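Local coordinates for protein protease Do-like 8, chloroplastic (Arabidopsis thaliana, PDB 4IC6) that probably acts as a serine endopeptidase of the Deg/HtrA family in the thylakoids of the chloroplast, at residues A[127-132]-A[246-251]; A[154-159]-A[193-198]; A[242-247]-A[254-259]; A[261-266]-A[324-329]; A[312-317]-A[330-335]. The protein carries 1 engineered substitution. All coordinates share one frame; numbering follows the deposited sequence.

How the interactions relate
Interactions 1 and 2 belong to the protease domain and lie about 25 Å apart, centre to centre, one against each of its two beta barrels. Helix 238-251, after the second barrel, carries both interaction 1 and interaction 3; their centres are about 12 Å apart and they share Pro246 and Gln247. Interaction 3 leads out of the protease domain into the PDZ domain, where interactions 4 and 5 follow, about 12 Å between centres, with their segments alternating along the chain. They touch through Leu325 and Val314, and interaction 3 reaches interaction 5 through the Lys243-Glu331 salt bridge. Packing thus runs from the first barrel through the terminal helix to the PDZ sheet; interaction 2 stands apart.

Interaction 1: residues A[127-132]-A[246-251]; sequences LAVLKV and PQLIQF
Val129 and Leu248 bring strand and helix closest together, with 6.9 Å between CA and CA. Strand 127-131 and helix segment 246-251 pass with their axes 8.7 Å apart and a crossing angle of -51°, so the helix runs aslant over the strand. Pro246, which has no amide hydrogen to give to the preceding turn, kinks the helix just before the touching residues. The strand belongs to the first barrel, between strands 77-80 and 111-122, and the contact is that of the C-terminal helix of a chymotrypsin-like protease domain laid on its N-terminal barrel.

Val129 divides its two methyls between two helix residues. CG1 lies anti to the backbone N (chi1 180°) and meets Ile249 CG1 at 4.1 Å, the two side chains crossing at about a right angle. CG2, on the other branch, fits against Leu248, 3.8 Å from CD1 and 3.9 Å from CB. The same Leu248 CD1 also rests 4.0 Å from the carbonyl oxygen Leu127 O, of the residue directly after the predicted charge-relay residue Asp126. Tyr77 touches both Val129 and Ile249, while Val254 covers Leu248 from the domain linker. Apart from one carbonyl oxygen, only methyl and methylene groups touch, so the helix is held by close fit and exclusion of water, and nothing directional across the contact fixes its rotation.

Interaction 2: residues A[154-159]-A[193-198]; sequences QQCLAI and IQTDAA
Cys156 and Thr195 point their side chains at each other across the second barrel of the chymotrypsin-like fold. Strands 155-160 and 192-195 are not paired directly, for strand 168-176 runs between them and bonds to both. Cys156, Ala158, Thr195 and Ala197 all direct their CB atoms into the space between the two segments. SG of Cys156 stands between its backbone N and carbonyl carbon (chi1 52°), on the side facing Thr195; the sulfur and the hydroxyl are modelled too close together, so their exact places are doubtful.

The hydroxyl of Thr195 lies anti to the backbone N (chi1 176°) and so swings back beside its own main chain. There OG1 accepts from Ala197 N at 3.0 Å and 161° as modelled, an ST turn whose bond geometry shares the uncertainty of OG1, and it also bonds to Val173 O of the intervening strand. Past the turn the backbones come closest, 6.8 Å between Ala158 CA and Ala197 CA. Asp196 binds Val173 N through OD1 and, through OD2, Val171 N of the second subunit, so the turn is tied into the assembly. This is the section of chain leading to Ala204, an engineered residue at a predicted charge-relay position, about 9 Å from the side chain of Ala158. Ala158 CB itself sits 4.3 Å from Ala198 O, a carbonyl oxygen that also bonds to Thr170 OG1 and Asn203 ND2.

Interaction 3: residues A[242-247]-A[254-259]; sequences LKIVPQ and VLRAGI
Val254 wedges its two methyls between helix 238-251 and the guanidinium group of Arg256. CG2 meets Ile244 CG2 at 3.9 Å, the side chains crossing at about a right angle, and Gln247 CB closes on the same methyl, 4.1 Å from Val254 CG2. The other branch, CG1, is anti to the backbone N (chi1 179°); this turns it over the centre of the Arg256 guanidinium, 3.9 Å above the plane. Ile244 CD1 reaches Arg256 NH1 at 3.7 Å, obliquely.

Further out, the extended arginine is positioned by Asp122 of strand 111-122, whose OD2 forms a salt bridge with NH1; the side chains of Ile244 and Val254 touch that aspartate too. Lys243, on the preceding helix position, makes a salt bridge to Glu331 of the PDZ domain. Replacing Val254 by alanine removes both gamma methyls and would probably open a gap beside Ile244 and leave the guanidinium less restrained on one face.

The segment that leads into the PDZ strand 257-258 therefore meets the helix through apolar fit alone, while its charged tie goes to Asp122, outside the two segments; the aliphatic groups beside that ion pair would probably strengthen its attraction.

Interaction 4: residues A[261-266]-A[324-329]; sequences IELAPD and ELMKIL
Leu263 meets Leu325 and Met326 in an apolar contact between an edge strand of the PDZ domain, weakly bonded at about 262-263, and helix 322-329. The strand and helix probably correspond to the pair that flanks the peptide-binding groove in PDZ domains. The backbones stay well separated, 9.7 Å between the CA atoms of Leu263 and Leu325, and the side chains alone span the distance.

A single methyl, CD1 of Leu263, makes both meetings. It presses on Leu325 CD2 at 3.4 Å, tighter than usual for two carbons, with the two side chains crossing at about a right angle. CG of Leu325 is anti to the backbone N (chi1 175°), which carries the end of the side chain off the helix; CD2 then faces Leu263, while CD1 packs on Val314 of strand 310-314. Met326 arrives differently: its chain folds back on itself to bring SD 4.2 Å from Leu263 CD1, running antiparallel to the leucine side chain.

Behind the helix residue the sheet continues the apolar layer, with Ala278 and Ile311 also touching Leu325. A polar tie joins the same parts of the domain nearby, from Lys322 NZ to the carbonyl oxygen Leu263 O. Between the two segments themselves, however, only hydrocarbon and a thioether sulfur meet, so this contact depends on dispersion and on burial of the leucines, with Lys322 supplying the polar link.

Interaction 5: residues A[312-317]-A[330-335]; sequences VAVDDK and DEYSVG
Tyr332 sends its hydroxyl end into the hairpin turn of 312-317, where Val314 and Asp315 take hold of it. This is the tight part of the contact. CE2 of the ring lies 3.8 Å from Val314 CG1, the valine approaching obliquely. The phenol OH gives a hydrogen bond to Asp315 OD2, modelled at 2.4 Å; so short a length is doubtful, though the direction is clear. OD2 comes in at the ring edge, near its plane, while the carboxylate as a whole is turned 68° from the ring.

A type II' turn from Val314 to Lys317 puts Asp315 in place, with Val314 N bonded to Lys317 O at 3.0 Å and a weak return bond from Lys317 N to Val314 O. Asp315 takes the positive phi (65°) that the second position of such a turn requires. Its other oxygen, OD1, is bound by Thr339 N, so both ends of the carboxylate are engaged.

The looser, solvent-facing side is made by the exposed Lys317. Its bent chain only skirts the phenol, with Lys317 CE 3.7 Å from Tyr332 OH; its ammonium, too far from Asp315 for a salt bridge, may still partly offset the carboxylate charge.

Strand 337-344 lies under the tight side, since Val338 touches Val314, Asp315 and Tyr332 alike. Helix 322-329 adds Ile328 against Lys317, so the tyrosine ties the loop after that helix to the turn between strands 310-314 and 317-318.

Interaction 1: residues A[127-132]-A[246-251]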
# COMPACT_ATOMS: atom_id res chain seq x y z
N LEU A 127 -3.50 29.66 9.15
CA LEU A 127 -3.04 30.89 8.53
C LEU A 127 -1.83 31.44 9.25
O LEU A 127 -1.72 31.32 10.47
CB LEU A 127 -4.14 31.95 8.52
CG LEU A 127 -5.33 31.57 7.64
CD1 LEU A 127 -6.52 32.48 7.95
CD2 LEU A 127 -4.92 31.66 6.17
N ALA A 128 -0.92 32.02 8.48
CA ALA A 128 0.28 32.65 9.04
C ALA A 128 0.51 33.95 8.30
O ALA A 128 0.14 34.08 7.13
CB ALA A 128 1.49 31.74 8.88
N VAL A 129 1.11 34.92 8.98
CA VAL A 129 1.41 36.19 8.36
C VAL A 129 2.90 36.49 8.51
O VAL A 129 3.44 36.42 9.61
CB VAL A 129 0.57 37.32 8.99
CG1 VAL A 129 0.89 38.67 8.34
CG2 VAL A 129 -0.91 37.00 8.84
N LEU A 130 3.56 36.79 7.40
CA LEU A 130 4.96 37.20 7.42
C LEU A 130 5.06 38.68 7.07
O LEU A 130 4.09 39.30 6.61
CB LEU A 130 5.81 36.38 6.45
CG LEU A 130 5.75 34.85 6.55
CD1 LEU A 130 6.76 34.24 5.60
CD2 LEU A 130 6.02 34.39 7.96
N LYS A 131 6.23 39.25 7.28
CA LYS A 131 6.44 40.65 6.97
C LYS A 131 7.74 40.76 6.20
O LYS A 131 8.78 40.27 6.65
CB LYS A 131 6.46 41.47 8.26
CG LYS A 131 6.90 42.90 8.12
CD LYS A 131 5.85 43.75 7.42
CE LYS A 131 6.31 45.22 7.42
NZ LYS A 131 5.59 46.02 8.45
N VAL A 132 7.66 41.39 5.03
CA VAL A 132 8.79 41.56 4.12
C VAL A 132 9.17 43.03 4.06
O VAL A 132 8.30 43.90 4.11
CB VAL A 132 8.37 41.04 2.71
CG1 VAL A 132 8.90 41.92 1.62
CG2 VAL A 132 8.79 39.59 2.51
N PRO A 246 -5.93 40.63 10.30
CA PRO A 246 -5.70 41.87 11.07
C PRO A 246 -5.39 41.60 12.54
O PRO A 246 -4.64 42.38 13.15
CB PRO A 246 -7.03 42.62 10.94
CG PRO A 246 -7.66 42.06 9.71
CD PRO A 246 -7.25 40.63 9.65
N GLN A 247 -5.97 40.54 13.10
CA GLN A 247 -5.67 40.13 14.48
C GLN A 247 -4.22 39.66 14.60
O GLN A 247 -3.52 40.02 15.55
CB GLN A 247 -6.63 39.01 14.93
CG GLN A 247 -8.11 39.39 14.93
CD GLN A 247 -8.99 38.33 15.56
OE1 GLN A 247 -9.72 37.61 14.87
NE2 GLN A 247 -8.95 38.23 16.89
N LEU A 248 -3.76 38.85 13.65
CA LEU A 248 -2.37 38.41 13.67
C LEU A 248 -1.42 39.60 13.51
O LEU A 248 -0.37 39.66 14.15
CB LEU A 248 -2.10 37.34 12.59
CG LEU A 248 -2.90 36.04 12.78
CD1 LEU A 248 -2.64 35.04 11.65
CD2 LEU A 248 -2.61 35.43 14.15
N ILE A 249 -1.79 40.56 12.67
CA ILE A 249 -0.94 41.72 12.48
C ILE A 249 -0.91 42.55 13.75
O ILE A 249 0.15 43.00 14.17
CB ILE A 249 -1.38 42.59 11.29
CG1 ILE A 249 -1.08 41.86 9.97
CG2 ILE A 249 -0.68 43.97 11.35
CD1 ILE A 249 -1.66 42.53 8.76
N GLN A 250 -2.06 42.73 14.38
CA GLN A 250 -2.16 43.58 15.56
C GLN A 250 -1.63 42.90 16.80
O GLN A 250 -0.93 43.53 17.60
CB GLN A 250 -3.61 44.03 15.78
N PHE A 251 -1.94 41.61 16.96
CA PHE A 251 -1.69 40.89 18.21
C PHE A 251 -0.73 39.70 18.13
O PHE A 251 -0.25 39.22 19.15
CB PHE A 251 -3.02 40.42 18.81
CG PHE A 251 -3.99 41.53 19.07
CD1 PHE A 251 -3.72 42.50 20.03
CD2 PHE A 251 -5.17 41.63 18.35
CE1 PHE A 251 -4.61 43.53 20.26
CE2 PHE A 251 -6.07 42.66 18.57
CZ PHE A 251 -5.80 43.61 19.53

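Interaction 2: residues A[154-159]-A[193-198]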
# COMPACT_ATOMS: atom_id res chain seq x y z
N GLN A 154 -19.68 28.75 -9.59
CA GLN A 154 -18.85 29.86 -10.05
C GLN A 154 -17.47 29.37 -10.44
O GLN A 154 -16.94 28.44 -9.83
CB GLN A 154 -18.66 30.88 -8.93
CG GLN A 154 -19.74 31.90 -8.83
CD GLN A 154 -19.42 32.93 -7.77
OE1 GLN A 154 -20.14 33.06 -6.77
NE2 GLN A 154 -18.33 33.69 -7.98
N GLN A 155 -16.88 30.03 -11.43
CA GLN A 155 -15.54 29.71 -11.89
C GLN A 155 -14.55 30.16 -10.83
O GLN A 155 -14.72 31.22 -10.21
CB GLN A 155 -15.25 30.49 -13.18
CG GLN A 155 -13.84 30.29 -13.75
CD GLN A 155 -13.56 31.27 -14.88
OE1 GLN A 155 -13.63 32.48 -14.69
NE2 GLN A 155 -13.26 30.76 -16.07
N CYS A 156 -13.53 29.35 -10.58
CA CYS A 156 -12.44 29.77 -9.69
C CYS A 156 -11.06 29.39 -10.24
O CYS A 156 -10.92 28.39 -10.96
CB CYS A 156 -12.62 29.24 -8.27
SG CYS A 156 -12.92 27.47 -8.09
N LEU A 157 -10.06 30.19 -9.90
CA LEU A 157 -8.69 29.91 -10.32
C LEU A 157 -7.78 29.81 -9.11
O LEU A 157 -7.78 30.69 -8.25
CB LEU A 157 -8.12 30.98 -11.28
CG LEU A 157 -8.93 32.06 -12.00
CD1 LEU A 157 -7.99 32.83 -12.94
CD2 LEU A 157 -10.14 31.54 -12.76
N ALA A 158 -7.01 28.74 -9.04
CA ALA A 158 -6.07 28.54 -7.95
C ALA A 158 -4.66 28.79 -8.50
O ALA A 158 -4.22 28.11 -9.44
CB ALA A 158 -6.19 27.10 -7.41
N ILE A 159 -3.98 29.79 -7.94
CA ILE A 159 -2.66 30.20 -8.43
C ILE A 159 -1.62 29.83 -7.37
O ILE A 159 -1.87 29.96 -6.17
CB ILE A 159 -2.63 31.72 -8.76
CG1 ILE A 159 -3.72 32.05 -9.78
CG2 ILE A 159 -1.26 32.15 -9.26
CD1 ILE A 159 -3.69 33.47 -10.32
N ILE A 193 -14.31 26.40 1.69
CA ILE A 193 -14.81 26.32 0.33
C ILE A 193 -14.30 25.03 -0.31
O ILE A 193 -13.12 24.71 -0.17
CB ILE A 193 -14.29 27.49 -0.52
CG1 ILE A 193 -14.83 28.82 0.02
CG2 ILE A 193 -14.64 27.29 -2.00
CD1 ILE A 193 -14.05 30.05 -0.56
N GLN A 194 -15.18 24.31 -0.99
CA GLN A 194 -14.73 23.17 -1.81
C GLN A 194 -14.70 23.56 -3.29
O GLN A 194 -15.64 24.16 -3.80
CB GLN A 194 -15.64 21.94 -1.60
CG GLN A 194 -15.11 20.67 -2.25
CD GLN A 194 -16.03 19.48 -1.98
OE1 GLN A 194 -15.95 18.85 -0.92
NE2 GLN A 194 -16.90 19.17 -2.92
N THR A 195 -13.64 23.19 -3.99
CA THR A 195 -13.57 23.47 -5.43
C THR A 195 -13.12 22.21 -6.15
O THR A 195 -12.51 21.34 -5.53
CB THR A 195 -12.54 24.61 -5.74
OG1 THR A 195 -12.43 24.80 -7.16
CG2 THR A 195 -11.19 24.24 -5.20
N ASP A 196 -13.44 22.10 -7.44
CA ASP A 196 -12.88 21.01 -8.22
C ASP A 196 -11.67 21.44 -9.06
O ASP A 196 -11.17 20.66 -9.86
CB ASP A 196 -13.94 20.20 -9.02
CG ASP A 196 -14.52 20.95 -10.22
OD1 ASP A 196 -14.15 22.12 -10.48
OD2 ASP A 196 -15.39 20.34 -10.94
N ALA A 197 -11.20 22.68 -8.87
CA ALA A 197 -9.83 23.02 -9.29
C ALA A 197 -8.85 22.20 -8.45
O ALA A 197 -9.03 22.06 -7.25
CB ALA A 197 -9.53 24.53 -9.13
N ALA A 198 -7.82 21.65 -9.08
CA ALA A 198 -6.85 20.86 -8.35
C ALA A 198 -6.12 21.75 -7.34
O ALA A 198 -5.58 22.82 -7.68
CB ALA A 198 -5.87 20.22 -9.30

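Interaction 3: residues A[242-247]-A[254-259]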
# COMPACT_ATOMS: atom_id res chain seq x y z
N LEU A 242 -10.06 37.57 6.17
CA LEU A 242 -10.30 38.98 6.48
C LEU A 242 -10.41 39.21 7.98
O LEU A 242 -10.09 40.28 8.49
CB LEU A 242 -11.58 39.45 5.80
CG LEU A 242 -11.41 39.94 4.37
CD1 LEU A 242 -12.77 40.19 3.74
CD2 LEU A 242 -10.57 41.21 4.39
N LYS A 243 -10.86 38.18 8.70
CA LYS A 243 -11.06 38.32 10.13
C LYS A 243 -9.78 38.01 10.89
O LYS A 243 -9.45 38.69 11.86
CB LYS A 243 -12.20 37.39 10.58
CG LYS A 243 -12.19 37.01 12.06
CD LYS A 243 -12.87 38.06 12.94
CE LYS A 243 -13.00 37.58 14.39
NZ LYS A 243 -13.74 38.55 15.24
N ILE A 244 -9.06 36.99 10.44
CA ILE A 244 -7.89 36.49 11.17
C ILE A 244 -6.63 37.34 10.96
O ILE A 244 -5.88 37.62 11.90
CB ILE A 244 -7.57 35.03 10.77
CG1 ILE A 244 -8.78 34.13 11.06
CG2 ILE A 244 -6.32 34.53 11.48
CD1 ILE A 244 -9.16 34.08 12.54
N VAL A 245 -6.40 37.76 9.72
CA VAL A 245 -5.16 38.46 9.39
C VAL A 245 -4.93 39.73 10.23
O VAL A 245 -3.87 39.89 10.83
CB VAL A 245 -5.04 38.74 7.88
CG1 VAL A 245 -3.89 39.72 7.60
CG2 VAL A 245 -4.79 37.44 7.13
N PRO A 246 -5.93 40.63 10.30
CA PRO A 246 -5.70 41.87 11.07
C PRO A 246 -5.39 41.60 12.54
O PRO A 246 -4.64 42.38 13.15
CB PRO A 246 -7.03 42.62 10.94
CG PRO A 246 -7.66 42.06 9.71
CD PRO A 246 -7.25 40.63 9.65
N GLN A 247 -5.97 40.54 13.10
CA GLN A 247 -5.67 40.13 14.48
C GLN A 247 -4.22 39.66 14.60
O GLN A 247 -3.52 40.02 15.55
CB GLN A 247 -6.63 39.01 14.93
CG GLN A 247 -8.11 39.39 14.93
CD GLN A 247 -8.99 38.33 15.56
OE1 GLN A 247 -9.72 37.61 14.87
NE2 GLN A 247 -8.95 38.23 16.89
N VAL A 254 -4.57 34.82 17.68
CA VAL A 254 -5.99 35.02 17.88
C VAL A 254 -6.47 34.49 19.23
O VAL A 254 -6.32 33.31 19.52
CB VAL A 254 -6.80 34.36 16.76
CG1 VAL A 254 -8.31 34.57 16.98
CG2 VAL A 254 -6.36 34.91 15.41
N LEU A 255 -7.05 35.37 20.04
CA LEU A 255 -7.70 34.96 21.28
C LEU A 255 -9.15 34.58 21.01
O LEU A 255 -9.89 35.38 20.45
CB LEU A 255 -7.65 36.10 22.31
CG LEU A 255 -8.20 35.74 23.69
CD1 LEU A 255 -7.43 34.56 24.28
CD2 LEU A 255 -8.19 36.93 24.67
N ARG A 256 -9.56 33.37 21.39
CA ARG A 256 -10.94 32.91 21.16
C ARG A 256 -11.65 32.56 22.46
O ARG A 256 -11.09 31.84 23.29
CB ARG A 256 -10.96 31.67 20.26
CG ARG A 256 -10.55 31.91 18.83
CD ARG A 256 -10.67 30.64 18.01
NE ARG A 256 -10.36 30.90 16.61
CZ ARG A 256 -9.14 30.87 16.10
NH1 ARG A 256 -8.95 31.12 14.81
NH2 ARG A 256 -8.10 30.58 16.87
N ALA A 257 -12.87 33.05 22.63
CA ALA A 257 -13.69 32.66 23.78
C ALA A 257 -14.51 31.49 23.30
O ALA A 257 -14.94 31.46 22.15
CB ALA A 257 -14.60 33.79 24.21
N GLY A 258 -14.73 30.50 24.15
CA GLY A 258 -15.52 29.37 23.69
C GLY A 258 -15.90 28.40 24.79
O GLY A 258 -15.89 28.73 25.99
N ILE A 259 -16.23 27.20 24.37
CA ILE A 259 -16.60 26.15 25.31
C ILE A 259 -15.80 24.93 24.91
O ILE A 259 -15.83 24.53 23.75
CB ILE A 259 -18.09 25.82 25.17
CG1 ILE A 259 -18.94 27.06 25.50
CG2 ILE A 259 -18.48 24.64 26.06
CD1 ILE A 259 -20.46 26.84 25.26

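Interaction 4: residues A[261-266]-A[324-329]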
# COMPACT_ATOMS: atom_id res chain seq x y z
N ILE A 261 -15.73 21.54 24.44
CA ILE A 261 -16.56 20.35 24.27
C ILE A 261 -16.26 19.82 22.88
O ILE A 261 -15.62 20.50 22.07
CB ILE A 261 -18.07 20.66 24.35
CG1 ILE A 261 -18.42 21.88 23.50
CG2 ILE A 261 -18.53 20.82 25.78
CD1 ILE A 261 -19.91 22.18 23.44
N GLU A 262 -16.74 18.61 22.58
CA GLU A 262 -16.59 18.05 21.24
C GLU A 262 -17.94 18.09 20.54
O GLU A 262 -18.93 17.56 21.05
CB GLU A 262 -16.06 16.61 21.31
CG GLU A 262 -15.33 16.17 20.05
CD GLU A 262 -15.57 14.70 19.69
OE1 GLU A 262 -15.79 13.88 20.62
OE2 GLU A 262 -15.55 14.37 18.48
N LEU A 263 -17.99 18.74 19.38
CA LEU A 263 -19.23 18.84 18.61
C LEU A 263 -19.13 17.96 17.37
O LEU A 263 -18.05 17.82 16.77
CB LEU A 263 -19.49 20.30 18.21
CG LEU A 263 -19.66 21.27 19.39
CD1 LEU A 263 -19.60 22.72 18.93
CD2 LEU A 263 -20.96 21.03 20.13
N ALA A 264 -20.25 17.36 16.98
CA ALA A 264 -20.28 16.46 15.83
C ALA A 264 -20.09 17.23 14.54
O ALA A 264 -20.70 18.27 14.33
CB ALA A 264 -21.60 15.67 15.79
N PRO A 265 -19.24 16.70 13.65
CA PRO A 265 -19.15 17.27 12.31
C PRO A 265 -20.54 17.18 11.64
O PRO A 265 -21.31 16.28 12.00
CB PRO A 265 -18.15 16.34 11.61
CG PRO A 265 -17.33 15.75 12.71
CD PRO A 265 -18.25 15.63 13.88
N ASP A 266 -20.86 18.11 10.74
CA ASP A 266 -22.19 18.16 10.13
C ASP A 266 -22.64 16.83 9.50
O ASP A 266 -23.80 16.44 9.63
CB ASP A 266 -22.25 19.25 9.07
CG ASP A 266 -22.68 20.58 9.63
OD1 ASP A 266 -22.43 20.84 10.82
OD2 ASP A 266 -23.29 21.37 8.87
N GLU A 324 -21.56 27.41 12.54
CA GLU A 324 -22.23 28.62 12.97
C GLU A 324 -22.07 28.88 14.46
O GLU A 324 -21.88 30.03 14.86
CB GLU A 324 -23.71 28.59 12.57
CG GLU A 324 -23.91 28.73 11.07
CD GLU A 324 -23.29 30.01 10.54
OE1 GLU A 324 -23.49 31.07 11.17
OE2 GLU A 324 -22.59 29.96 9.50
N LEU A 325 -22.15 27.84 15.28
CA LEU A 325 -21.93 28.00 16.71
C LEU A 325 -20.53 28.60 16.95
O LEU A 325 -20.36 29.61 17.65
CB LEU A 325 -22.09 26.67 17.46
CG LEU A 325 -21.77 26.66 18.96
CD1 LEU A 325 -22.67 27.59 19.76
CD2 LEU A 325 -21.87 25.25 19.51
N MET A 326 -19.52 27.99 16.34
CA MET A 326 -18.16 28.49 16.47
C MET A 326 -18.07 29.95 16.04
O MET A 326 -17.54 30.80 16.76
CB MET A 326 -17.19 27.65 15.64
CG MET A 326 -17.26 26.16 15.94
SD MET A 326 -17.09 25.84 17.71
CE MET A 326 -15.32 25.89 17.90
N LYS A 327 -18.60 30.25 14.85
CA LYS A 327 -18.61 31.62 14.35
C LYS A 327 -19.27 32.58 15.33
O LYS A 327 -18.76 33.67 15.59
CB LYS A 327 -19.31 31.68 12.98
CG LYS A 327 -18.49 32.35 11.90
CD LYS A 327 -18.75 31.71 10.54
CE LYS A 327 -20.20 31.86 10.13
NZ LYS A 327 -20.56 30.99 8.98
N ILE A 328 -20.40 32.17 15.90
CA ILE A 328 -21.12 33.02 16.84
C ILE A 328 -20.30 33.26 18.10
O ILE A 328 -20.21 34.39 18.60
CB ILE A 328 -22.48 32.41 17.21
CG1 ILE A 328 -23.47 32.55 16.05
CG2 ILE A 328 -23.04 33.08 18.44
CD1 ILE A 328 -24.62 31.56 16.08
N LEU A 329 -19.71 32.19 18.63
CA LEU A 329 -18.94 32.29 19.86
C LEU A 329 -17.71 33.17 19.69
O LEU A 329 -17.34 33.90 20.61
CB LEU A 329 -18.54 30.89 20.35
CG LEU A 329 -19.74 30.06 20.82
CD1 LEU A 329 -19.32 28.67 21.24
CD2 LEU A 329 -20.45 30.78 21.96

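Interaction 5: residues A[312-317]-A[330-335]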
# COMPACT_ATOMS: atom_id res chain seq x y z
N VAL A 312 -29.13 24.92 19.92
CA VAL A 312 -29.94 25.52 18.86
C VAL A 312 -29.88 27.05 18.90
O VAL A 312 -30.16 27.72 17.90
CB VAL A 312 -31.41 25.02 18.89
CG1 VAL A 312 -31.46 23.51 18.67
CG2 VAL A 312 -32.09 25.39 20.20
N ALA A 313 -29.48 27.59 20.04
CA ALA A 313 -29.38 29.03 20.20
C ALA A 313 -28.34 29.42 21.26
O ALA A 313 -28.26 28.80 22.32
CB ALA A 313 -30.75 29.60 20.58
N VAL A 314 -27.58 30.47 20.97
CA VAL A 314 -26.74 31.09 22.00
C VAL A 314 -27.38 32.39 22.45
O VAL A 314 -27.41 33.38 21.71
CB VAL A 314 -25.31 31.36 21.49
CG1 VAL A 314 -24.51 32.14 22.54
CG2 VAL A 314 -24.62 30.06 21.13
N ASP A 315 -27.88 32.40 23.69
CA ASP A 315 -28.67 33.53 24.15
C ASP A 315 -29.95 33.53 23.31
O ASP A 315 -30.81 32.66 23.47
CB ASP A 315 -27.91 34.85 23.98
CG ASP A 315 -26.75 35.00 24.96
OD1 ASP A 315 -26.81 34.37 26.04
OD2 ASP A 315 -25.77 35.73 24.66
N ASP A 316 -30.05 34.49 22.40
CA ASP A 316 -31.21 34.59 21.52
C ASP A 316 -30.93 34.00 20.14
O ASP A 316 -31.75 33.26 19.60
CB ASP A 316 -31.65 36.05 21.41
N LYS A 317 -29.76 34.31 19.59
CA LYS A 317 -29.42 34.02 18.20
C LYS A 317 -29.33 32.54 17.84
O LYS A 317 -28.54 31.80 18.44
CB LYS A 317 -28.11 34.74 17.82
CG LYS A 317 -26.99 34.56 18.83
CD LYS A 317 -25.86 35.58 18.62
CE LYS A 317 -26.01 36.78 19.55
NZ LYS A 317 -24.82 37.68 19.49
N ASP A 330 -17.10 33.10 18.51
CA ASP A 330 -15.88 33.86 18.24
C ASP A 330 -16.06 35.38 18.36
O ASP A 330 -15.07 36.13 18.34
CB ASP A 330 -15.32 33.50 16.87
N GLU A 331 -17.30 35.84 18.49
CA GLU A 331 -17.58 37.27 18.60
C GLU A 331 -17.83 37.71 20.05
O GLU A 331 -17.88 38.90 20.35
CB GLU A 331 -18.74 37.70 17.69
CG GLU A 331 -18.33 37.94 16.23
CD GLU A 331 -17.81 39.35 15.98
OE1 GLU A 331 -18.61 40.31 16.11
OE2 GLU A 331 -16.61 39.51 15.65
N TYR A 332 -17.98 36.73 20.93
CA TYR A 332 -18.04 36.99 22.37
C TYR A 332 -16.64 37.17 22.96
O TYR A 332 -15.63 36.95 22.28
CB TYR A 332 -18.74 35.84 23.09
CG TYR A 332 -20.24 35.86 22.99
CD1 TYR A 332 -21.01 36.54 23.92
CD2 TYR A 332 -20.90 35.19 21.97
CE1 TYR A 332 -22.38 36.56 23.84
CE2 TYR A 332 -22.29 35.19 21.88
CZ TYR A 332 -23.02 35.89 22.82
OH TYR A 332 -24.39 35.90 22.75
N SER A 333 -16.58 37.56 24.23
CA SER A 333 -15.31 37.70 24.93
C SER A 333 -15.18 36.69 26.07
O SER A 333 -16.18 36.22 26.62
CB SER A 333 -15.16 39.11 25.53
OG SER A 333 -15.43 40.11 24.56
N VAL A 334 -13.94 36.42 26.46
CA VAL A 334 -13.66 35.48 27.54
C VAL A 334 -14.49 35.69 28.82
O VAL A 334 -14.92 34.74 29.46
CB VAL A 334 -12.13 35.39 27.81
CG1 VAL A 334 -11.85 34.82 29.19
CG2 VAL A 334 -11.46 34.55 26.72
N GLY A 335 -14.76 36.93 29.20
CA GLY A 335 -15.63 37.10 30.35
C GLY A 335 -17.05 36.51 30.24
O GLY A 335 -17.63 36.02 31.22